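Local atomic coordinates of aldehyde dehydrogenase 12 (Zea mays, PDB entry 6D97), a protein that catalyses the NAD-dependent oxidation of L-glutamate gamma-semialdehyde, the last step of proline catabolism in plants. Residues I195-F200 / L271-S276. Sequence-based numbering, arbitrary orientation.
Sequences ITPFNF and LFTGSS. With NAD (nicotinamide-adenine-dinucleotide), chain E.
Ile195 is gripped through its backbone by two residues of the neighbouring parallel strand: its N donates to Leu271 O, and its O accepts from Thr273 N at 2.8 Å, the N-H pointing within about 20° of straight at the oxygen. Between these bonds Ile195 and Phe272 form a parallel bridge and send their side chains to the same face of the sheet. With CG2 anti to its own backbone N, Ile195 lays this methyl 3.7 Å from Phe272 CD1, approaching the ring obliquely. Further along, Pro197 CD sits 3.2 Å from Thr273 O, and the same CD lies 3.9 Å from Thr273 CG2, the two side chains meeting obliquely. Both strands belong to the five-stranded parallel sheet of the Rossmann-type domain, and NAD lies at their C-terminal ends. Ile195 CG2 and Phe272 CE1 each come within 3.2 Å of the ribose oxygen NAD O4B, which meets the phenyl ring at its edge. An alanine in place of Phe272 would probably open a gap beside the Ile195 methyl and leave the adenosine ribose less firmly placed. Thr196 O accepts a hydrogen bond from NAD O3B, while Ser275, at the N-cap of helix 276-285, donates its N-H to the phosphate oxygen NAD O1A.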
# COMPACT_ATOMS: atom_id res chain seq x y z
N ILE A 195 -11.75 -26.89 4.96
CA ILE A 195 -13.01 -27.62 5.04
C ILE A 195 -14.09 -26.78 4.36
O ILE A 195 -14.35 -25.65 4.78
CB ILE A 195 -13.40 -27.91 6.50
CG1 ILE A 195 -12.25 -28.62 7.23
CG2 ILE A 195 -14.67 -28.72 6.56
CD1 ILE A 195 -12.46 -28.76 8.72
N THR A 196 -14.69 -27.32 3.31
CA THR A 196 -15.64 -26.58 2.48
C THR A 196 -16.93 -27.37 2.27
O THR A 196 -16.94 -28.59 2.41
CB THR A 196 -15.02 -26.24 1.11
OG1 THR A 196 -14.97 -27.41 0.29
CG2 THR A 196 -13.62 -25.69 1.28
N PRO A 197 -18.04 -26.67 1.93
CA PRO A 197 -19.35 -27.34 1.91
C PRO A 197 -19.79 -27.84 0.54
O PRO A 197 -19.00 -27.88 -0.41
CB PRO A 197 -20.28 -26.23 2.40
CG PRO A 197 -19.70 -25.00 1.77
CD PRO A 197 -18.18 -25.22 1.70
N PHE A 198 -21.07 -28.19 0.43
CA PHE A 198 -21.56 -28.87 -0.76
C PHE A 198 -21.87 -27.93 -1.91
O PHE A 198 -21.79 -28.34 -3.07
CB PHE A 198 -22.82 -29.67 -0.41
CG PHE A 198 -24.07 -28.83 -0.32
CD1 PHE A 198 -24.40 -28.20 0.87
CD2 PHE A 198 -24.90 -28.66 -1.42
CE1 PHE A 198 -25.54 -27.43 0.96
CE2 PHE A 198 -26.03 -27.88 -1.33
CZ PHE A 198 -26.36 -27.27 -0.14
N ASN A 199 -22.23 -26.68 -1.62
CA ASN A 199 -22.95 -25.89 -2.62
C ASN A 199 -22.05 -25.33 -3.71
O ASN A 199 -22.52 -25.10 -4.83
CB ASN A 199 -23.75 -24.78 -1.94
CG ASN A 199 -22.88 -23.84 -1.14
OD1 ASN A 199 -21.87 -24.23 -0.56
ND2 ASN A 199 -23.27 -22.57 -1.11
N PHE A 200 -20.77 -25.10 -3.43
CA PHE A 200 -19.80 -24.67 -4.45
C PHE A 200 -18.67 -25.69 -4.47
O PHE A 200 -17.63 -25.50 -3.82
CB PHE A 200 -19.29 -23.26 -4.18
CG PHE A 200 -20.33 -22.19 -4.42
CD1 PHE A 200 -20.59 -21.73 -5.70
CD2 PHE A 200 -21.04 -21.64 -3.36
CE1 PHE A 200 -21.55 -20.75 -5.93
CE2 PHE A 200 -21.99 -20.66 -3.58
CZ PHE A 200 -22.25 -20.22 -4.86
N LEU A 271 -9.09 -23.26 7.69
CA LEU A 271 -10.14 -22.54 6.99
C LEU A 271 -11.38 -23.41 7.01
O LEU A 271 -11.37 -24.54 6.49
CB LEU A 271 -9.72 -22.22 5.55
CG LEU A 271 -10.60 -21.31 4.67
CD1 LEU A 271 -11.81 -22.04 4.08
CD2 LEU A 271 -11.05 -20.09 5.45
N PHE A 272 -12.46 -22.90 7.60
CA PHE A 272 -13.74 -23.59 7.57
C PHE A 272 -14.77 -22.74 6.85
O PHE A 272 -14.95 -21.56 7.17
CB PHE A 272 -14.24 -23.92 8.97
CG PHE A 272 -15.60 -24.54 8.97
CD1 PHE A 272 -15.75 -25.89 8.71
CD2 PHE A 272 -16.74 -23.78 9.19
CE1 PHE A 272 -16.99 -26.48 8.68
CE2 PHE A 272 -17.99 -24.36 9.18
CZ PHE A 272 -18.12 -25.70 8.92
N THR A 273 -15.47 -23.36 5.91
CA THR A 273 -16.61 -22.76 5.24
C THR A 273 -17.78 -23.72 5.36
O THR A 273 -17.69 -24.86 4.87
CB THR A 273 -16.32 -22.45 3.78
OG1 THR A 273 -15.15 -21.62 3.69
CG2 THR A 273 -17.48 -21.72 3.16
N GLY A 274 -18.86 -23.29 6.01
CA GLY A 274 -20.00 -24.17 6.19
C GLY A 274 -21.00 -23.58 7.17
O GLY A 274 -21.10 -22.36 7.33
N SER A 275 -21.72 -24.47 7.84
CA SER A 275 -22.79 -24.04 8.74
C SER A 275 -22.22 -23.30 9.95
O SER A 275 -21.09 -23.53 10.39
CB SER A 275 -23.61 -25.24 9.21
OG SER A 275 -22.82 -26.13 9.99
N SER A 276 -23.04 -22.39 10.50
CA SER A 276 -22.64 -21.63 11.69
C SER A 276 -22.47 -22.54 12.90
O SER A 276 -21.65 -22.26 13.78
CB SER A 276 -23.67 -20.54 11.99
OG SER A 276 -23.28 -19.74 13.09
PA NAD E . -21.61 -27.94 7.24
O1A NAD E . -21.13 -27.14 8.50
O2A NAD E . -22.65 -28.94 7.37
O5B NAD E . -20.66 -28.82 6.53
C5B NAD E . -19.59 -28.26 5.81
C4B NAD E . -18.31 -29.08 5.86
O4B NAD E . -17.78 -29.19 7.17
C3B NAD E . -18.46 -30.45 5.29
O3B NAD E . -17.34 -30.80 4.57
C2B NAD E . -18.60 -31.28 6.49
O2B NAD E . -18.20 -32.57 6.24
C1B NAD E . -17.71 -30.57 7.43
N9A NAD E . -17.98 -30.80 8.83
C8A NAD E . -19.21 -30.93 9.46
N7A NAD E . -19.01 -31.10 10.78
C5A NAD E . -17.65 -31.07 11.05
C6A NAD E . -16.88 -31.18 12.19
N6A NAD E . -17.52 -31.38 13.46
N1A NAD E . -15.54 -31.11 12.12
C2A NAD E . -14.90 -30.92 10.93
N3A NAD E . -15.62 -30.80 9.79
C4A NAD E . -16.97 -30.87 9.82
O3 NAD E . -22.18 -27.22 6.10
PN NAD E . -23.66 -27.34 5.54
O1N NAD E . -23.73 -26.15 4.51
O2N NAD E . -23.87 -28.62 4.79
O5D NAD E . -24.74 -27.13 6.57